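Local structure of periplasmic binding protein/LacI transcriptional regulator (Burkholderia multivorans, 4YLE) at residues G53-Q58 with L67-I72; V38-A43 with N122-L127; P144-G149 with V254-I259. The protein probably captures a small sugar-like solute in the periplasm and presents it to an ABC transporter for uptake into the cell. All coordinates share one frame; numbering follows the deposited sequence.

Contact 1: G53-Q58 with L67-I72; sequences GAKEYQ and LITNGI
K55 and T69 reach each other at an oblique crossing, the lysine stretching out from the helix over the strand. Its chain runs extended over chi2 and chi3 and bends at its last torsion (chi4 -58°), which turns the ammonium group onto the threonine hydroxyl. NZ donates to T69 OG1 at 3.0 Å and also to a water, which in turn gives a hydrogen to L67 O, 2.7 Å from that water. T69 OG1 stands between its own backbone N and carbonyl carbon (chi1 68°) and has a second partner in E51, one helical turn before K55. The hydroxyl thus has both an ammonium and a carboxylate as partners. The frame for all this is a beta-alpha-beta crossover: strand 34-39, helix 45-60 and strand 66-72 follow one another, and the short axes of 53-58 and 67-72 run antiparallel at 171°, 9.5 Å apart. L67 carries the apolar part of the contact. Its CD2 branch sits 3.8 Å from A54 CB and also presses on the helix backbone, 3.6 Å from A54 O. Q58 and L67 lie alongside each other, pointing opposite ways, with Q58 CG 3.8 Å from L67 CB, while Q58 NE2 is held by F65 O. L37 of strand 34-39 lies against both A54 and L67, and I287 of helix 279-295 packs on the same two side chains.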
ATOM      1  N   GLY A  53       5.510  14.481  -0.244  1.00 15.73           N
ATOM      2  CA  GLY A  53       6.684  14.241   0.580  1.00 19.60           C
ATOM      3  C   GLY A  53       7.975  14.189  -0.215  1.00 23.49           C
ATOM      4  O   GLY A  53       8.986  14.791   0.142  1.00 18.96           O
ATOM      5  N   ALA A  54       7.942  13.443  -1.303  1.00 14.85           N
ATOM      6  CA  ALA A  54       9.098  13.298  -2.175  1.00 16.79           C
ATOM      7  C   ALA A  54       9.489  14.645  -2.763  1.00 18.10           C
ATOM      8  O   ALA A  54      10.662  15.001  -2.801  1.00 21.46           O
ATOM      9  CB  ALA A  54       8.790  12.321  -3.286  1.00 17.44           C
ATOM     10  N   LYS A  55       8.500  15.389  -3.240  1.00 18.86           N
ATOM     11  CA  LYS A  55       8.756  16.669  -3.875  1.00 22.64           C
ATOM     12  C   LYS A  55       9.320  17.663  -2.863  1.00 23.83           C
ATOM     13  O   LYS A  55      10.248  18.421  -3.177  1.00 24.69           O
ATOM     14  CB  LYS A  55       7.482  17.200  -4.541  1.00 23.48           C
ATOM     15  CG  LYS A  55       7.097  16.423  -5.812  1.00 25.27           C
ATOM     16  CD  LYS A  55       5.950  17.128  -6.536  1.00 33.02           C
ATOM     17  CE  LYS A  55       5.480  16.369  -7.769  1.00 48.20           C
ATOM     18  NZ  LYS A  55       6.572  16.153  -8.759  1.00 56.38           N
ATOM     19  N   GLU A  56       8.790  17.647  -1.649  1.00 23.25           N
ATOM     20  CA  GLU A  56       9.315  18.520  -0.605  1.00 27.47           C
ATOM     21  C   GLU A  56      10.756  18.170  -0.270  1.00 21.58           C
ATOM     22  O   GLU A  56      11.605  19.056  -0.077  1.00 25.33           O
ATOM     23  CB  GLU A  56       8.430  18.429   0.611  1.00 28.15           C
ATOM     24  CG  GLU A  56       7.130  19.149   0.364  1.00 35.16           C
ATOM     25  CD  GLU A  56       6.038  18.696   1.282  1.00 49.49           C
ATOM     26  OE1 GLU A  56       6.377  18.036   2.286  1.00 46.85           O
ATOM     27  OE2 GLU A  56       4.851  18.999   0.995  1.00 58.08           O
ATOM     28  N   TYR A  57      11.035  16.883  -0.250  1.00 16.74           N
ATOM     29  CA  TYR A  57      12.391  16.400  -0.026  1.00 20.98           C
ATOM     30  C   TYR A  57      13.347  16.862  -1.124  1.00 23.68           C
ATOM     31  O   TYR A  57      14.453  17.302  -0.831  1.00 17.11           O
ATOM     32  CB  TYR A  57      12.411  14.885   0.062  1.00 20.82           C
ATOM     33  CG  TYR A  57      13.748  14.336   0.474  1.00 18.83           C
ATOM     34  CD1 TYR A  57      14.293  14.696   1.700  1.00 26.70           C
ATOM     35  CD2 TYR A  57      14.466  13.495  -0.343  1.00 23.92           C
ATOM     36  CE1 TYR A  57      15.503  14.220   2.103  1.00 27.53           C
ATOM     37  CE2 TYR A  57      15.701  13.006   0.055  1.00 25.51           C
ATOM     38  CZ  TYR A  57      16.200  13.384   1.293  1.00 23.61           C
ATOM     39  OH  TYR A  57      17.412  12.933   1.754  1.00 32.29           O
ATOM     40  N   GLN A  58      12.926  16.753  -2.385  1.00 18.24           N
ATOM     41  CA  GLN A  58      13.752  17.230  -3.462  1.00 18.75           C
ATOM     42  C   GLN A  58      13.972  18.731  -3.356  1.00 19.86           C
ATOM     43  O   GLN A  58      15.082  19.213  -3.577  1.00 22.11           O
ATOM     44  CB  GLN A  58      13.145  16.886  -4.827  1.00 30.38           C
ATOM     45  CG  GLN A  58      14.112  17.107  -5.994  1.00 28.72           C
ATOM     46  CD  GLN A  58      14.186  18.558  -6.461  1.00 23.08           C
ATOM     47  OE1 GLN A  58      13.242  19.327  -6.291  1.00 24.57           O
ATOM     48  NE2 GLN A  58      15.322  18.935  -7.087  1.00 25.98           N
ATOM     49  N   LEU A  67      14.123  14.944  -9.556  1.00 28.26           N
ATOM     50  CA  LEU A  67      13.075  13.957  -9.233  1.00 26.90           C
ATOM     51  C   LEU A  67      12.006  13.988 -10.294  1.00 27.46           C
ATOM     52  O   LEU A  67      11.505  15.060 -10.617  1.00 27.86           O
ATOM     53  CB  LEU A  67      12.441  14.252  -7.866  1.00 25.03           C
ATOM     54  CG  LEU A  67      11.244  13.375  -7.486  1.00 23.82           C
ATOM     55  CD1 LEU A  67      11.699  11.959  -7.239  1.00 23.94           C
ATOM     56  CD2 LEU A  67      10.466  13.925  -6.268  1.00 25.59           C
ATOM     57  N   ILE A  68      11.657  12.824 -10.840  1.00 27.86           N
ATOM     58  CA  ILE A  68      10.527  12.710 -11.777  1.00 28.38           C
ATOM     59  C   ILE A  68       9.496  11.812 -11.129  1.00 28.58           C
ATOM     60  O   ILE A  68       9.837  10.686 -10.820  1.00 28.41           O
ATOM     61  CB  ILE A  68      10.948  12.089 -13.135  1.00 30.72           C
ATOM     62  CG1 ILE A  68      12.146  12.838 -13.710  1.00 49.09           C
ATOM     63  CG2 ILE A  68       9.759  12.042 -14.130  1.00 31.78           C
ATOM     64  CD1 ILE A  68      11.916  14.319 -13.925  1.00 65.30           C
ATOM     65  N   THR A  69       8.268  12.299 -10.922  1.00 26.00           N
ATOM     66  CA  THR A  69       7.229  11.491 -10.255  1.00 24.69           C
ATOM     67  C   THR A  69       6.165  11.101 -11.267  1.00 25.61           C
ATOM     68  O   THR A  69       5.863  11.849 -12.195  1.00 27.43           O
ATOM     69  CB  THR A  69       6.557  12.231  -9.062  1.00 23.37           C
ATOM     70  OG1 THR A  69       5.787  13.336  -9.540  1.00 27.23           O
ATOM     71  CG2 THR A  69       7.577  12.738  -8.103  1.00 26.96           C
ATOM     72  N   ASN A  70       5.626   9.895 -11.122  1.00 25.38           N
ATOM     73  CA  ASN A  70       4.563   9.430 -12.003  1.00 26.17           C
ATOM     74  C   ASN A  70       3.712   8.437 -11.270  1.00 25.14           C
ATOM     75  O   ASN A  70       4.203   7.713 -10.419  1.00 24.38           O
ATOM     76  CB  ASN A  70       5.096   8.753 -13.258  1.00 28.28           C
ATOM     77  CG  ASN A  70       5.618   9.738 -14.288  1.00 45.38           C
ATOM     78  OD1 ASN A  70       6.819   9.795 -14.566  1.00 50.92           O
ATOM     79  ND2 ASN A  70       4.711  10.511 -14.873  1.00 40.02           N
ATOM     80  N   GLY A  71       2.447   8.383 -11.663  1.00 26.90           N
ATOM     81  CA  GLY A  71       1.500   7.434 -11.104  1.00 27.81           C
ATOM     82  C   GLY A  71       0.612   6.962 -12.229  1.00 27.31           C
ATOM     83  O   GLY A  71       0.800   7.370 -13.386  1.00 27.96           O
ATOM     84  N   ILE A  72      -0.346   6.106 -11.888  1.00 26.23           N
ATOM     85  CA  ILE A  72      -1.248   5.526 -12.857  1.00 27.74           C
ATOM     86  C   ILE A  72      -2.681   5.946 -12.516  1.00 27.53           C
ATOM     87  O   ILE A  72      -2.943   6.489 -11.430  1.00 26.54           O
ATOM     88  CB  ILE A  72      -1.102   4.001 -12.910  1.00 28.32           C
ATOM     89  CG1 ILE A  72      -1.169   3.385 -11.508  1.00 27.01           C
ATOM     90  CG2 ILE A  72       0.231   3.654 -13.561  1.00 29.38           C
ATOM     91  CD1 ILE A  72      -1.060   1.887 -11.483  1.00 27.84           C
TER
HETATM   92  O   HOH W   1       9.243  15.834  -9.302  1.00 50.51           O

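Contact 2: V38-A43 with N122-L127; sequences VMKSLA and NIDNRL
K40 leaves its backbone with CG anti to the carbonyl carbon and bends at chi3 (-101°), while D124 sets its carboxylate anti to its own backbone N (chi1 178°), and these turns bring the two charged ends together from opposite directions. NZ forms a salt bridge with D124 OD2 at 2.5 Å, a very short separation whose exact value is doubtful. The other carboxylate oxygen, OD1, is hydrogen-bonded to a bound, unidentified ligand, so D124 divides its two oxygens between the lysine and the site. Both segments lie where strands 34-39 and 119-123, which run parallel in one mixed sheet, end at their C-terminal edge, the edge at which periplasmic binding proteins of this Rossmann-like type form their ligand cleft. The backbone of D124 makes a classic gamma turn, with N125 N bonded to I123 O at 2.8 Å. Beside it N122 uses both ends of its amide to hold the loop: OD1 accepts L127 N on a lone pair at 2.8 Å, nearly straight at 176°, and ND2 gives to N125 O at 3.0 Å. F47 of helix 45-60 packs against both K40 and D124, and N125 is held by P100 and N178.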
ATOM      1  N   VAL A  38       7.934   6.018  -9.110  1.00 23.16           N
ATOM      2  CA  VAL A  38       6.826   5.441  -9.879  1.00 24.63           C
ATOM      3  C   VAL A  38       5.825   4.834  -8.914  1.00 23.23           C
ATOM      4  O   VAL A  38       6.138   3.889  -8.218  1.00 22.54           O
ATOM      5  CB  VAL A  38       7.356   4.398 -10.870  1.00 26.98           C
ATOM      6  CG1 VAL A  38       6.200   3.648 -11.597  1.00 28.73           C
ATOM      7  CG2 VAL A  38       8.279   5.088 -11.879  1.00 28.78           C
HETATM    8  N   MSE A  39       4.630   5.419  -8.874  1.00 23.09           N
HETATM    9  CA  MSE A  39       3.636   5.115  -7.862  1.00 21.81           C
HETATM   10  C   MSE A  39       2.447   4.403  -8.473  1.00 23.43           C
HETATM   11  O   MSE A  39       2.439   4.106  -9.642  1.00 25.37           O
HETATM   12  CB  MSE A  39       3.192   6.402  -7.185  1.00 20.69           C
HETATM   13  CG  MSE A  39       4.354   7.076  -6.480  1.00 26.54           C
HETATM   14 SE   MSE A  39       3.840   8.788  -5.672  1.00 27.28          SE
HETATM   15  CE  MSE A  39       3.849   9.819  -7.342  1.00 36.25           C
ATOM     16  N   LYS A  40       1.453   4.123  -7.652  1.00 22.55           N
ATOM     17  CA  LYS A  40       0.227   3.537  -8.160  1.00 24.08           C
ATOM     18  C   LYS A  40      -0.772   4.664  -8.348  1.00 24.65           C
ATOM     19  O   LYS A  40      -0.465   5.679  -8.971  1.00 25.47           O
ATOM     20  CB  LYS A  40      -0.280   2.445  -7.221  1.00 23.40           C
ATOM     21  CG  LYS A  40       0.624   1.203  -7.165  1.00 24.98           C
ATOM     22  CD  LYS A  40       0.243   0.203  -6.019  1.00 22.97           C
ATOM     23  CE  LYS A  40       1.192   0.362  -4.810  1.00 31.80           C
ATOM     24  NZ  LYS A  40       0.563  -0.011  -3.496  1.00 29.34           N
ATOM     25  N   SER A  41      -1.967   4.500  -7.819  1.00 24.96           N
ATOM     26  CA  SER A  41      -3.054   5.361  -8.231  1.00 26.14           C
ATOM     27  C   SER A  41      -2.996   6.778  -7.741  1.00 25.43           C
ATOM     28  O   SER A  41      -2.991   7.056  -6.534  1.00 23.82           O
ATOM     29  CB  SER A  41      -4.375   4.770  -7.764  1.00 26.69           C
ATOM     30  OG  SER A  41      -5.397   5.681  -8.078  1.00 28.24           O
ATOM     31  N   LEU A  42      -3.030   7.681  -8.707  1.00 27.19           N
ATOM     32  CA  LEU A  42      -3.065   9.100  -8.443  1.00 27.27           C
ATOM     33  C   LEU A  42      -4.398   9.554  -7.857  1.00 31.62           C
ATOM     34  O   LEU A  42      -4.506  10.648  -7.314  1.00 39.34           O
ATOM     35  CB  LEU A  42      -2.776   9.845  -9.752  1.00 29.48           C
ATOM     36  CG  LEU A  42      -1.351   9.570 -10.234  1.00 38.15           C
ATOM     37  CD1 LEU A  42      -1.107  10.268 -11.578  1.00 43.04           C
ATOM     38  CD2 LEU A  42      -0.298   9.985  -9.174  1.00 31.59           C
ATOM     39  N   ALA A  43      -5.409   8.709  -7.945  1.00 30.97           N
ATOM     40  CA  ALA A  43      -6.676   9.032  -7.325  1.00 37.34           C
ATOM     41  C   ALA A  43      -6.514   8.992  -5.789  1.00 41.12           C
ATOM     42  O   ALA A  43      -7.117   9.794  -5.064  1.00 41.22           O
ATOM     43  CB  ALA A  43      -7.746   8.072  -7.805  1.00 39.98           C
ATOM     44  N   ASN A 122      12.695  -0.826  -4.347  1.00 22.26           N
ATOM     45  CA  ASN A 122      11.308  -1.271  -4.242  1.00 21.77           C
ATOM     46  C   ASN A 122      10.753  -0.662  -2.971  1.00 19.70           C
ATOM     47  O   ASN A 122      11.344  -0.846  -1.904  1.00 20.64           O
ATOM     48  CB  ASN A 122      11.324  -2.802  -4.207  1.00 23.73           C
ATOM     49  CG  ASN A 122       9.963  -3.463  -4.103  1.00 23.75           C
ATOM     50  OD1 ASN A 122       9.930  -4.677  -3.952  1.00 25.42           O
ATOM     51  ND2 ASN A 122       8.862  -2.712  -4.222  1.00 22.48           N
ATOM     52  N   ILE A 123       9.635   0.041  -3.069  1.00 19.75           N
ATOM     53  CA  ILE A 123       8.931   0.471  -1.867  1.00 18.46           C
ATOM     54  C   ILE A 123       7.481  -0.005  -1.812  1.00 17.29           C
ATOM     55  O   ILE A 123       6.955  -0.439  -2.822  1.00 18.59           O
ATOM     56  CB  ILE A 123       8.921   2.004  -1.724  1.00 16.13           C
ATOM     57  CG1 ILE A 123       8.045   2.672  -2.798  1.00 19.09           C
ATOM     58  CG2 ILE A 123      10.386   2.562  -1.775  1.00 16.23           C
ATOM     59  CD1 ILE A 123       7.946   4.226  -2.666  1.00 16.24           C
ATOM     60  N   ASP A 124       6.886   0.067  -0.605  1.00 15.03           N
ATOM     61  CA  ASP A 124       5.433  -0.098  -0.364  1.00 14.91           C
ATOM     62  C   ASP A 124       4.992  -1.554  -0.478  1.00 17.75           C
ATOM     63  O   ASP A 124       4.694  -2.212   0.523  1.00 20.56           O
ATOM     64  CB  ASP A 124       4.637   0.784  -1.320  1.00 17.97           C
ATOM     65  CG  ASP A 124       3.128   0.631  -1.153  1.00 18.78           C
ATOM     66  OD1 ASP A 124       2.697   0.204  -0.081  1.00 21.61           O
ATOM     67  OD2 ASP A 124       2.374   0.960  -2.099  1.00 28.70           O
ATOM     68  N   ASN A 125       4.980  -2.060  -1.703  1.00 18.74           N
ATOM     69  CA  ASN A 125       4.533  -3.407  -1.972  1.00 22.04           C
ATOM     70  C   ASN A 125       5.687  -4.220  -2.520  1.00 21.38           C
ATOM     71  O   ASN A 125       6.229  -3.904  -3.565  1.00 22.33           O
ATOM     72  CB  ASN A 125       3.389  -3.400  -2.969  1.00 20.09           C
ATOM     73  CG  ASN A 125       3.014  -4.775  -3.415  1.00 22.41           C
ATOM     74  OD1 ASN A 125       2.975  -5.727  -2.610  1.00 25.64           O
ATOM     75  ND2 ASN A 125       2.706  -4.916  -4.717  1.00 25.16           N
ATOM     76  N   ARG A 126       6.061  -5.262  -1.813  1.00 23.88           N
ATOM     77  CA  ARG A 126       7.257  -5.988  -2.161  1.00 24.57           C
ATOM     78  C   ARG A 126       7.058  -6.853  -3.395  1.00 27.22           C
ATOM     79  O   ARG A 126       6.082  -7.586  -3.503  1.00 28.25           O
ATOM     80  CB  ARG A 126       7.715  -6.841  -0.984  1.00 30.98           C
ATOM     81  CG  ARG A 126       9.149  -7.313  -1.102  1.00 45.88           C
ATOM     82  CD  ARG A 126       9.427  -8.406  -0.101  1.00 46.38           C
ATOM     83  NE  ARG A 126       9.216  -7.946   1.269  1.00 49.25           N
ATOM     84  CZ  ARG A 126      10.190  -7.651   2.126  1.00 60.50           C
ATOM     85  NH1 ARG A 126      11.477  -7.771   1.779  1.00 58.43           N
ATOM     86  NH2 ARG A 126       9.869  -7.240   3.349  1.00 57.09           N
ATOM     87  N   LEU A 127       7.999  -6.738  -4.331  1.00 28.31           N
ATOM     88  CA  LEU A 127       8.083  -7.626  -5.477  1.00 31.38           C
ATOM     89  C   LEU A 127       8.242  -9.053  -5.016  1.00 33.56           C
ATOM     90  O   LEU A 127       8.801  -9.310  -3.957  1.00 35.40           O
ATOM     91  CB  LEU A 127       9.255  -7.224  -6.364  1.00 32.05           C
ATOM     92  CG  LEU A 127       9.086  -5.866  -7.034  1.00 30.42           C
ATOM     93  CD1 LEU A 127      10.421  -5.410  -7.596  1.00 31.12           C
ATOM     94  CD2 LEU A 127       8.019  -5.904  -8.128  1.00 31.35           C
TER

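Contact 3: P144-G149 with V254-I259; sequences PDNRKG and VGYDNI
G149 and Y256 are the closest backbone pair, with their CA atoms 8.5 Å apart, so the meeting of the first turn of helix 146-160 with the loop after strand 252-254 depends on the tyrosine spanning the gap. Y256 projects toward the helix with CG anti to its backbone N (chi1 -157°) and brings its ring edge up to G149: CE1 lies 3.6 Å from G149 C, which sits in the ring plane, and OH is 3.6 Å from G149 CA. Since G149 has no side chain, the ring edge and hydroxyl can come right up to the helix backbone. N146 meets the same end of the ring from an oblique direction, its amide plane turned 50° from the ring, with OD1 3.4 Å from Y256 CE2 and 3.0 Å from Y256 OH. Just before them D145 is the N-cap, its OD1 accepting K148 N from above the carboxylate plane at 3.0 Å, with a weaker bond from R147 N. D257 bonds the bound unidentified ligand through OD2, consistent with Y256 steadying the loop that carries it. R182 of helix 177-193 donates to N146 OD1 and also packs on Y256, as does V311 of strand 308-314. The buried amide oxygen is thus satisfied by a guanidinium, and the nearby positive charge would probably polarise the carbonyl beside the phenol.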
ATOM      1  N   PRO A 144       6.873  -1.263   5.055  1.00 17.02           N
ATOM      2  CA  PRO A 144       6.391  -1.818   6.315  1.00 16.26           C
ATOM      3  C   PRO A 144       6.147  -3.308   6.313  1.00 17.96           C
ATOM      4  O   PRO A 144       5.984  -3.960   5.283  1.00 23.80           O
ATOM      5  CB  PRO A 144       5.078  -1.091   6.507  1.00 19.68           C
ATOM      6  CG  PRO A 144       4.566  -0.921   5.123  1.00 18.21           C
ATOM      7  CD  PRO A 144       5.804  -0.553   4.340  1.00 18.31           C
ATOM      8  N   ASP A 145       6.053  -3.824   7.530  1.00 20.81           N
ATOM      9  CA  ASP A 145       5.586  -5.175   7.750  1.00 18.39           C
ATOM     10  C   ASP A 145       4.065  -5.066   7.849  1.00 19.01           C
ATOM     11  O   ASP A 145       3.524  -4.637   8.884  1.00 21.69           O
ATOM     12  CB  ASP A 145       6.195  -5.770   9.019  1.00 19.80           C
ATOM     13  CG  ASP A 145       5.714  -7.179   9.296  1.00 24.43           C
ATOM     14  OD1 ASP A 145       4.544  -7.478   8.981  1.00 24.49           O
ATOM     15  OD2 ASP A 145       6.493  -8.009   9.855  1.00 28.67           O
ATOM     16  N   ASN A 146       3.376  -5.385   6.762  1.00 22.44           N
ATOM     17  CA  ASN A 146       1.946  -5.166   6.712  1.00 18.84           C
ATOM     18  C   ASN A 146       1.158  -6.176   7.552  1.00 17.33           C
ATOM     19  O   ASN A 146      -0.010  -5.962   7.806  1.00 19.07           O
ATOM     20  CB  ASN A 146       1.447  -5.195   5.262  1.00 20.04           C
ATOM     21  CG  ASN A 146       1.728  -3.891   4.542  1.00 19.75           C
ATOM     22  OD1 ASN A 146       1.130  -2.867   4.868  1.00 19.31           O
ATOM     23  ND2 ASN A 146       2.660  -3.905   3.603  1.00 19.82           N
ATOM     24  N   ARG A 147       1.780  -7.285   7.933  1.00 20.61           N
ATOM     25  CA  ARG A 147       1.069  -8.274   8.755  1.00 19.49           C
ATOM     26  C   ARG A 147       1.003  -7.729  10.177  1.00 21.02           C
ATOM     27  O   ARG A 147      -0.056  -7.678  10.783  1.00 21.74           O
ATOM     28  CB  ARG A 147       1.756  -9.631   8.685  1.00 22.96           C
ATOM     29  CG  ARG A 147       0.994 -10.773   9.349  1.00 22.51           C
ATOM     30  CD  ARG A 147       1.616 -12.146   9.096  1.00 23.91           C
ATOM     31  NE  ARG A 147       0.686 -13.188   9.533  1.00 23.54           N
ATOM     32  CZ  ARG A 147       0.679 -14.445   9.112  1.00 25.41           C
ATOM     33  NH1 ARG A 147       1.577 -14.884   8.239  1.00 26.57           N
ATOM     34  NH2 ARG A 147      -0.240 -15.277   9.589  1.00 26.87           N
ATOM     35  N   LYS A 148       2.139  -7.252  10.682  1.00 19.34           N
ATOM     36  CA  LYS A 148       2.137  -6.584  11.987  1.00 21.28           C
ATOM     37  C   LYS A 148       1.266  -5.338  11.996  1.00 19.48           C
ATOM     38  O   LYS A 148       0.604  -5.062  12.991  1.00 23.35           O
ATOM     39  CB  LYS A 148       3.562  -6.198  12.398  1.00 21.39           C
ATOM     40  CG  LYS A 148       4.471  -7.365  12.713  1.00 24.22           C
ATOM     41  CD  LYS A 148       5.862  -6.874  13.058  1.00 23.46           C
ATOM     42  CE  LYS A 148       6.812  -8.046  13.396  1.00 30.87           C
ATOM     43  NZ  LYS A 148       8.208  -7.605  13.712  1.00 33.79           N
ATOM     44  N   GLY A 149       1.293  -4.559  10.900  1.00 18.20           N
ATOM     45  CA  GLY A 149       0.494  -3.359  10.802  1.00 17.55           C
ATOM     46  C   GLY A 149      -0.994  -3.665  10.899  1.00 17.67           C
ATOM     47  O   GLY A 149      -1.680  -3.107  11.753  1.00 19.52           O
ATOM     48  N   VAL A 254     -12.778  -0.800   9.985  1.00 15.56           N
ATOM     49  CA  VAL A 254     -11.389  -0.379  10.115  1.00 14.79           C
ATOM     50  C   VAL A 254     -10.745  -0.338   8.749  1.00 14.19           C
ATOM     51  O   VAL A 254     -11.140  -1.059   7.851  1.00 15.13           O
ATOM     52  CB  VAL A 254     -10.586  -1.274  11.060  1.00 17.98           C
ATOM     53  CG1 VAL A 254     -11.160  -1.168  12.503  1.00 23.97           C
ATOM     54  CG2 VAL A 254     -10.549  -2.719  10.547  1.00 17.11           C
ATOM     55  N   GLY A 255      -9.713   0.501   8.623  1.00 16.73           N
ATOM     56  CA  GLY A 255      -8.980   0.646   7.385  1.00 15.87           C
ATOM     57  C   GLY A 255      -7.493   0.657   7.628  1.00 16.18           C
ATOM     58  O   GLY A 255      -7.003   0.068   8.595  1.00 17.24           O
ATOM     59  N   TYR A 256      -6.793   1.314   6.717  1.00 14.63           N
ATOM     60  CA  TYR A 256      -5.334   1.330   6.699  1.00 15.73           C
ATOM     61  C   TYR A 256      -4.919   2.445   5.747  1.00 15.31           C
ATOM     62  O   TYR A 256      -5.366   2.441   4.604  1.00 18.25           O
ATOM     63  CB  TYR A 256      -4.816  -0.019   6.202  1.00 13.45           C
ATOM     64  CG  TYR A 256      -3.411  -0.420   6.580  1.00 14.37           C
ATOM     65  CD1 TYR A 256      -3.199  -1.217   7.677  1.00 17.40           C
ATOM     66  CD2 TYR A 256      -2.326  -0.079   5.785  1.00 16.11           C
ATOM     67  CE1 TYR A 256      -1.941  -1.650   8.009  1.00 16.95           C
ATOM     68  CE2 TYR A 256      -1.042  -0.539   6.128  1.00 16.23           C
ATOM     69  CZ  TYR A 256      -0.896  -1.306   7.253  1.00 15.75           C
ATOM     70  OH  TYR A 256       0.369  -1.740   7.553  1.00 22.31           O
ATOM     71  N   ASP A 257      -4.060   3.352   6.216  1.00 16.79           N
ATOM     72  CA  ASP A 257      -3.362   4.428   5.441  1.00 14.03           C
ATOM     73  C   ASP A 257      -3.384   5.763   6.172  1.00 18.25           C
ATOM     74  O   ASP A 257      -2.505   6.604   5.954  1.00 19.34           O
ATOM     75  CB  ASP A 257      -3.931   4.693   4.026  1.00 15.94           C
ATOM     76  CG  ASP A 257      -3.556   3.603   3.011  1.00 18.28           C
ATOM     77  OD1 ASP A 257      -2.663   2.792   3.313  1.00 16.39           O
ATOM     78  OD2 ASP A 257      -4.184   3.553   1.931  1.00 15.73           O
ATOM     79  N   ASN A 258      -4.413   5.989   6.982  1.00 19.46           N
ATOM     80  CA  ASN A 258      -4.632   7.281   7.617  1.00 20.92           C
ATOM     81  C   ASN A 258      -4.694   8.459   6.629  1.00 20.96           C
ATOM     82  O   ASN A 258      -4.039   9.507   6.828  1.00 22.60           O
ATOM     83  CB  ASN A 258      -3.552   7.509   8.661  1.00 20.53           C
ATOM     84  CG  ASN A 258      -3.895   8.602   9.634  1.00 25.15           C
ATOM     85  OD1 ASN A 258      -5.067   8.907   9.890  1.00 26.00           O
ATOM     86  ND2 ASN A 258      -2.859   9.236  10.173  1.00 23.97           N
ATOM     87  N   ILE A 259      -5.494   8.322   5.569  1.00 21.71           N
ATOM     88  CA  ILE A 259      -5.691   9.459   4.661  1.00 21.42           C
ATOM     89  C   ILE A 259      -6.581  10.527   5.285  1.00 28.53           C
ATOM     90  O   ILE A 259      -7.386  10.241   6.163  1.00 25.83           O
ATOM     91  CB  ILE A 259      -6.285   9.029   3.301  1.00 21.75           C
ATOM     92  CG1 ILE A 259      -7.706   8.488   3.484  1.00 23.04           C
ATOM     93  CG2 ILE A 259      -5.331   8.024   2.636  1.00 19.67           C
ATOM     94  CD1 ILE A 259      -8.405   8.061   2.203  1.00 24.81           C
TER

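Overall arrangement
Contacts 1 and 2 close first along the chain, contact 1 nested within the loop that contact 2 closes, and contact 3 follows. The centre of contact 2 lies about 12 Å from that of contact 1 and about 15 Å from that of contact 3; the outer two centres are about 22 Å apart. The first two share the sheet in which strands 66-72 and 34-39 are neighbours, and backbone bonds such as N70 O to M39 N link them directly. Contact 3 joins two crossings between lobes: 144-149 leaves that sheet for the four-stranded one, and 254-259 leads back toward strand 274-276. In this two-lobed plan of periplasmic binding proteins, contact 1 packs an outer flank, while contacts 2 and 3 bring D124 and D257 to the ligand.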